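Side-chain contacts in HTH hxlR-type domain-containing protein (Enterococcus faecalis, PDB 1Z7U), which is probably a DNA-binding transcriptional regulator of the HxlR type, built as a dimer of winged helix-turn-helix subunits, though its precise role is unknown: residues A[10-13]-A[14-18]; A[51-54]-A[55-59]. All blocks are in the same frame, centred on the assembly; numbering follows the deposited sequence.

Contact 1: residues A[10-13]-A[14-18]; sequences TSIN and LALST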
ATOM      1  N   THR A  10       6.610   9.122   4.291  1.00 24.58           N
ATOM      2  CA  THR A  10       5.809  10.312   3.973  1.00 24.05           C
ATOM      3  C   THR A  10       4.960  10.104   2.724  1.00 23.82           C
ATOM      4  O   THR A  10       3.776  10.436   2.724  1.00 23.43           O
ATOM      5  CB  THR A  10       6.710  11.571   3.811  1.00 24.07           C
ATOM      6  OG1 THR A  10       7.524  11.705   4.979  1.00 23.95           O
ATOM      7  CG2 THR A  10       5.891  12.852   3.627  1.00 22.10           C
ATOM      8  N   SER A  11       5.542   9.542   1.668  1.00 23.94           N
ATOM      9  CA  SER A  11       4.768   9.364   0.457  1.00 24.51           C
ATOM     10  C   SER A  11       3.837   8.145   0.424  1.00 24.39           C
ATOM     11  O   SER A  11       2.787   8.205  -0.213  1.00 24.09           O
ATOM     12  CB  SER A  11       5.576   9.582  -0.823  1.00 24.33           C
ATOM     13  OG  SER A  11       6.577   8.651  -0.985  1.00 27.54           O
ATOM     14  N   ILE A  12       4.184   7.071   1.141  1.00 24.20           N
ATOM     15  CA  ILE A  12       3.192   6.038   1.440  1.00 24.06           C
ATOM     16  C   ILE A  12       1.971   6.628   2.184  1.00 24.80           C
ATOM     17  O   ILE A  12       0.823   6.438   1.758  1.00 24.74           O
ATOM     18  CB  ILE A  12       3.796   4.834   2.191  1.00 23.72           C
ATOM     19  CG1 ILE A  12       4.599   3.972   1.203  1.00 22.69           C
ATOM     20  CG2 ILE A  12       2.703   4.016   2.863  1.00 23.21           C
ATOM     21  CD1 ILE A  12       5.590   3.008   1.848  1.00 20.18           C
ATOM     22  N   ASN A  13       2.223   7.357   3.270  1.00 24.94           N
ATOM     23  CA  ASN A  13       1.164   7.999   4.043  1.00 25.47           C
ATOM     24  C   ASN A  13       0.273   8.928   3.221  1.00 25.33           C
ATOM     25  O   ASN A  13      -0.936   8.892   3.345  1.00 25.75           O
ATOM     26  CB  ASN A  13       1.768   8.773   5.220  1.00 26.05           C
ATOM     27  CG  ASN A  13       2.227   7.864   6.346  1.00 28.26           C
ATOM     28  OD1 ASN A  13       1.947   6.661   6.352  1.00 32.22           O
ATOM     29  ND2 ASN A  13       2.921   8.439   7.319  1.00 30.87           N
ATOM     30  N   LEU A  14       0.884   9.753   2.381  1.00 25.39           N
ATOM     31  CA  LEU A  14       0.169  10.706   1.545  1.00 25.62           C
ATOM     32  C   LEU A  14      -0.724   9.982   0.544  1.00 24.95           C
ATOM     33  O   LEU A  14      -1.876  10.356   0.339  1.00 25.15           O
ATOM     34  CB  LEU A  14       1.172  11.612   0.827  1.00 25.49           C
ATOM     35  CG  LEU A  14       0.920  13.092   0.512  1.00 26.98           C
ATOM     36  CD1 LEU A  14       0.227  13.879   1.642  1.00 25.67           C
ATOM     37  CD2 LEU A  14       2.272  13.722   0.196  1.00 26.36           C
ATOM     38  N   ALA A  15      -0.192   8.926  -0.053  1.00 24.38           N
ATOM     39  CA  ALA A  15      -0.955   8.080  -0.969  1.00 23.55           C
ATOM     40  C   ALA A  15      -2.173   7.437  -0.287  1.00 23.41           C
ATOM     41  O   ALA A  15      -3.282   7.495  -0.820  1.00 23.13           O
ATOM     42  CB  ALA A  15      -0.042   7.021  -1.600  1.00 23.04           C
ATOM     43  N   LEU A  16      -1.974   6.857   0.901  1.00 22.95           N
ATOM     44  CA  LEU A  16      -3.072   6.209   1.636  1.00 22.74           C
ATOM     45  C   LEU A  16      -4.169   7.183   2.068  1.00 22.46           C
ATOM     46  O   LEU A  16      -5.344   6.833   2.091  1.00 22.16           O
ATOM     47  CB  LEU A  16      -2.555   5.421   2.847  1.00 21.96           C
ATOM     48  CG  LEU A  16      -1.754   4.130   2.645  1.00 22.02           C
ATOM     49  CD1 LEU A  16      -1.062   3.735   3.943  1.00 18.25           C
ATOM     50  CD2 LEU A  16      -2.629   2.965   2.108  1.00 22.10           C
ATOM     51  N   SER A  17      -3.766   8.399   2.420  1.00 23.07           N
ATOM     52  CA  SER A  17      -4.690   9.452   2.843  1.00 23.21           C
ATOM     53  C   SER A  17      -5.685   9.845   1.750  1.00 23.00           C
ATOM     54  O   SER A  17      -6.759  10.365   2.044  1.00 23.62           O
ATOM     55  CB  SER A  17      -3.917  10.684   3.342  1.00 22.71           C
ATOM     56  OG  SER A  17      -3.485  11.507   2.262  1.00 25.22           O
ATOM     57  N   THR A  18      -5.335   9.607   0.488  1.00 23.03           N
ATOM     58  CA  THR A  18      -6.278   9.857  -0.620  1.00 22.61           C
ATOM     59  C   THR A  18      -7.346   8.747  -0.790  1.00 22.88           C
ATOM     60  O   THR A  18      -8.329   8.933  -1.528  1.00 23.03           O
ATOM     61  CB  THR A  18      -5.552  10.071  -1.973  1.00 22.23           C
ATOM     62  OG1 THR A  18      -4.999   8.828  -2.443  1.00 22.02           O
ATOM     63  CG2 THR A  18      -4.462  11.101  -1.834  1.00 21.90           C
TER
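The carbonyl oxygen A15 O is gripped twice by T18, while the N-H of the same A15 reaches across to S11 O one turn back. The hydroxyl OG1 of T18 donates to A15 O at 2.7 Å from within the carbonyl plane, and T18 N adds a longer bond to the same oxygen at 3.2 Å. S17 makes a single bond of the same kind one residue earlier, its OG donating to L14 O at 2.8 Å, tilted from the carbonyl plane. In both residues the hydroxyl stands between the backbone N and the carbonyl carbon (chi1 82° in S17, 71° in T18), which turns it back along helix 8-17 toward a carbonyl of the preceding turn. Serine and threonine suit this place because their short side chains carry a donor just one bond beyond CB.

On another side of the helix, I12 and L16 run side by side, with I12 CG2 against L16 CD1 at 3.9 Å. L16 CG also lies 3.6 Å from I12 O, so the leucine partly covers a carbonyl that already accepts the L16 N-H. I12 packs on L96 of the second subunit, while the small methyl of A15 lets G100 of that subunit come close. S11 OG is held chiefly by D7 O and only weakly by C97 O of the second subunit.

The chemistry divides the labour: hydroxyls turned back on the helix's own carbonyls bond L14 O and A15 O near its end, and I12 and the methyl of A15 pack on the partner subunit, as befits a helix at a dimer interface.

Contact 2: residues A[51-54]-A[55-59]; sequences RVLT and DRLRE
L53 and L57 form the tightly packed side of this helical turn, their side chains meeting at an oblique angle with L53 CD1 3.8 Å from L57 CD1. L53 CG is anti to the backbone N (chi1 -178°), a torsion that carries its methyls along the helix toward L57. The branched end of L53 fits among N38, L41 and M42 of helix 38-44, L27 of helix 24-33 and I48; a branched aliphatic side chain suits this buried site, lined mostly by apolar residues.

A second flank mixes hydrocarbon and charge. The chain of R56 bends at chi2 and chi3 and folds back beside V52, its CD 3.8 Å from V52 CG1, while V52 O lies at the guanidinium edge. From there NH2 meets D55 OD2 at 2.5 Å, close to the guanidinium plane, and NE adds a weak bond to the same oxygen. As NH1 also binds K22 O, arginine is well chosen: it spreads its donors over several acceptors. A long salt bridge, 3.7 Å from R56 NH2 to E59 OE1, extends the network, and E59 OE2 pairs with K24.

The looser side carries R51 and R58, both exposed; the bent chain of R58 passes near T54 O, which accepts R58 N at 2.8 Å. T54 lies between, its OG1 bonded to Q50 O.

With L53 turned to helices 38-44 and 24-33 and charged residues on other sides, helix 50-63 follows helix 38-44 and precedes wing strands 66-71 and 77-82, the place of the recognition helix in a winged helix-turn-helix, which probably reads DNA.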
ATOM      1  N   ARG A  51     -25.337  12.559   0.443  1.00 37.60           N
ATOM      2  CA  ARG A  51     -24.442  13.551   1.031  1.00 37.51           C
ATOM      3  C   ARG A  51     -23.032  12.955   1.186  1.00 36.55           C
ATOM      4  O   ARG A  51     -22.046  13.560   0.764  1.00 36.29           O
ATOM      5  CB  ARG A  51     -24.999  14.020   2.372  1.00 37.94           C
ATOM      6  CG  ARG A  51     -24.491  15.383   2.821  1.00 40.77           C
ATOM      7  CD  ARG A  51     -25.306  15.897   4.012  1.00 44.75           C
ATOM      8  NE  ARG A  51     -26.587  16.482   3.605  1.00 46.35           N
ATOM      9  CZ  ARG A  51     -27.613  16.701   4.429  1.00 47.53           C
ATOM     10  NH1 ARG A  51     -27.533  16.375   5.720  1.00 48.05           N
ATOM     11  NH2 ARG A  51     -28.729  17.234   3.957  1.00 47.00           N
ATOM     12  N   VAL A  52     -22.958  11.758   1.766  1.00 35.48           N
ATOM     13  CA  VAL A  52     -21.681  11.041   1.895  1.00 34.69           C
ATOM     14  C   VAL A  52     -21.058  10.724   0.522  1.00 33.76           C
ATOM     15  O   VAL A  52     -19.884  11.005   0.300  1.00 33.78           O
ATOM     16  CB  VAL A  52     -21.801   9.798   2.822  1.00 34.54           C
ATOM     17  CG1 VAL A  52     -20.531   8.963   2.803  1.00 34.74           C
ATOM     18  CG2 VAL A  52     -22.103  10.247   4.247  1.00 34.14           C
ATOM     19  N   LEU A  53     -21.862  10.214  -0.410  1.00 32.93           N
ATOM     20  CA  LEU A  53     -21.397   9.912  -1.770  1.00 31.98           C
ATOM     21  C   LEU A  53     -20.751  11.090  -2.500  1.00 32.24           C
ATOM     22  O   LEU A  53     -19.603  10.982  -2.950  1.00 31.72           O
ATOM     23  CB  LEU A  53     -22.520   9.308  -2.616  1.00 32.05           C
ATOM     24  CG  LEU A  53     -22.226   8.883  -4.061  1.00 31.84           C
ATOM     25  CD1 LEU A  53     -21.103   7.830  -4.161  1.00 29.08           C
ATOM     26  CD2 LEU A  53     -23.492   8.376  -4.708  1.00 31.17           C
ATOM     27  N   THR A  54     -21.470  12.207  -2.632  1.00 32.35           N
ATOM     28  CA  THR A  54     -20.917  13.362  -3.346  1.00 32.54           C
ATOM     29  C   THR A  54     -19.653  13.878  -2.650  1.00 32.01           C
ATOM     30  O   THR A  54     -18.678  14.247  -3.321  1.00 31.95           O
ATOM     31  CB  THR A  54     -21.947  14.518  -3.555  1.00 33.24           C
ATOM     32  OG1 THR A  54     -22.517  14.900  -2.298  1.00 35.45           O
ATOM     33  CG2 THR A  54     -23.059  14.090  -4.489  1.00 33.38           C
ATOM     34  N   ASP A  55     -19.667  13.876  -1.320  1.00 31.27           N
ATOM     35  CA  ASP A  55     -18.491  14.258  -0.526  1.00 31.96           C
ATOM     36  C   ASP A  55     -17.256  13.435  -0.909  1.00 31.10           C
ATOM     37  O   ASP A  55     -16.211  13.992  -1.229  1.00 31.53           O
ATOM     38  CB  ASP A  55     -18.778  14.129   0.981  1.00 32.01           C
ATOM     39  CG  ASP A  55     -17.592  14.556   1.849  1.00 34.59           C
ATOM     40  OD1 ASP A  55     -17.337  15.779   1.967  1.00 36.59           O
ATOM     41  OD2 ASP A  55     -16.920  13.669   2.428  1.00 36.96           O
ATOM     42  N   ARG A  56     -17.397  12.110  -0.884  1.00 30.71           N
ATOM     43  CA  ARG A  56     -16.353  11.184  -1.319  1.00 30.06           C
ATOM     44  C   ARG A  56     -15.849  11.471  -2.714  1.00 29.61           C
ATOM     45  O   ARG A  56     -14.639  11.575  -2.926  1.00 29.28           O
ATOM     46  CB  ARG A  56     -16.860   9.751  -1.260  1.00 29.99           C
ATOM     47  CG  ARG A  56     -16.368   8.952  -0.065  1.00 31.25           C
ATOM     48  CD  ARG A  56     -17.098   9.318   1.214  1.00 31.33           C
ATOM     49  NE  ARG A  56     -16.612  10.574   1.758  1.00 31.99           N
ATOM     50  CZ  ARG A  56     -15.573  10.679   2.579  1.00 33.65           C
ATOM     51  NH1 ARG A  56     -14.899   9.593   2.961  1.00 32.35           N
ATOM     52  NH2 ARG A  56     -15.211  11.875   3.022  1.00 33.92           N
ATOM     53  N   LEU A  57     -16.774  11.615  -3.663  1.00 29.15           N
ATOM     54  CA  LEU A  57     -16.415  11.824  -5.074  1.00 28.96           C
ATOM     55  C   LEU A  57     -15.727  13.165  -5.306  1.00 29.20           C
ATOM     56  O   LEU A  57     -14.865  13.293  -6.176  1.00 28.55           O
ATOM     57  CB  LEU A  57     -17.642  11.687  -5.979  1.00 28.93           C
ATOM     58  CG  LEU A  57     -18.316  10.308  -6.073  1.00 29.14           C
ATOM     59  CD1 LEU A  57     -19.752  10.455  -6.602  1.00 30.23           C
ATOM     60  CD2 LEU A  57     -17.508   9.346  -6.936  1.00 27.97           C
ATOM     61  N   ARG A  58     -16.119  14.157  -4.514  1.00 30.05           N
ATOM     62  CA  ARG A  58     -15.519  15.482  -4.556  1.00 30.94           C
ATOM     63  C   ARG A  58     -14.064  15.398  -4.115  1.00 30.25           C
ATOM     64  O   ARG A  58     -13.191  15.920  -4.785  1.00 30.29           O
ATOM     65  CB  ARG A  58     -16.285  16.437  -3.641  1.00 31.59           C
ATOM     66  CG  ARG A  58     -16.680  17.734  -4.300  1.00 35.69           C
ATOM     67  CD  ARG A  58     -18.189  17.827  -4.541  1.00 40.97           C
ATOM     68  NE  ARG A  58     -18.887  18.426  -3.392  1.00 44.49           N
ATOM     69  CZ  ARG A  58     -20.039  19.102  -3.465  1.00 46.17           C
ATOM     70  NH1 ARG A  58     -20.648  19.289  -4.636  1.00 46.51           N
ATOM     71  NH2 ARG A  58     -20.584  19.605  -2.361  1.00 46.77           N
ATOM     72  N   GLU A  59     -13.815  14.719  -2.994  1.00 30.03           N
ATOM     73  CA  GLU A  59     -12.453  14.541  -2.476  1.00 30.09           C
ATOM     74  C   GLU A  59     -11.588  13.765  -3.454  1.00 30.21           C
ATOM     75  O   GLU A  59     -10.436  14.134  -3.694  1.00 29.94           O
ATOM     76  CB  GLU A  59     -12.457  13.844  -1.113  1.00 30.04           C
ATOM     77  CG  GLU A  59     -13.053  14.677   0.025  1.00 30.19           C
ATOM     78  CD  GLU A  59     -12.671  14.152   1.392  1.00 31.79           C
ATOM     79  OE1 GLU A  59     -13.019  14.802   2.406  1.00 32.78           O
ATOM     80  OE2 GLU A  59     -12.024  13.091   1.469  1.00 32.08           O
TER

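Contact 1 comes first along the chain, on helix 8-17, and contact 2 follows on helix 50-63; their centres are 19 Å apart and their nearest atoms about 6 Å, without touching. Helices 24-33 and 38-44 lie between them in sequence. The segment 10-18 packs against the second subunit, whereas no other chain of the assembly reaches 51-59, which sits in the helix-turn-helix unit just before the two-stranded antiparallel wing, 66-71 and 77-82. The two contacts thus sample the two tasks expected of a dimeric winged-helix regulator: joining the subunits and, probably, presenting a helix to DNA.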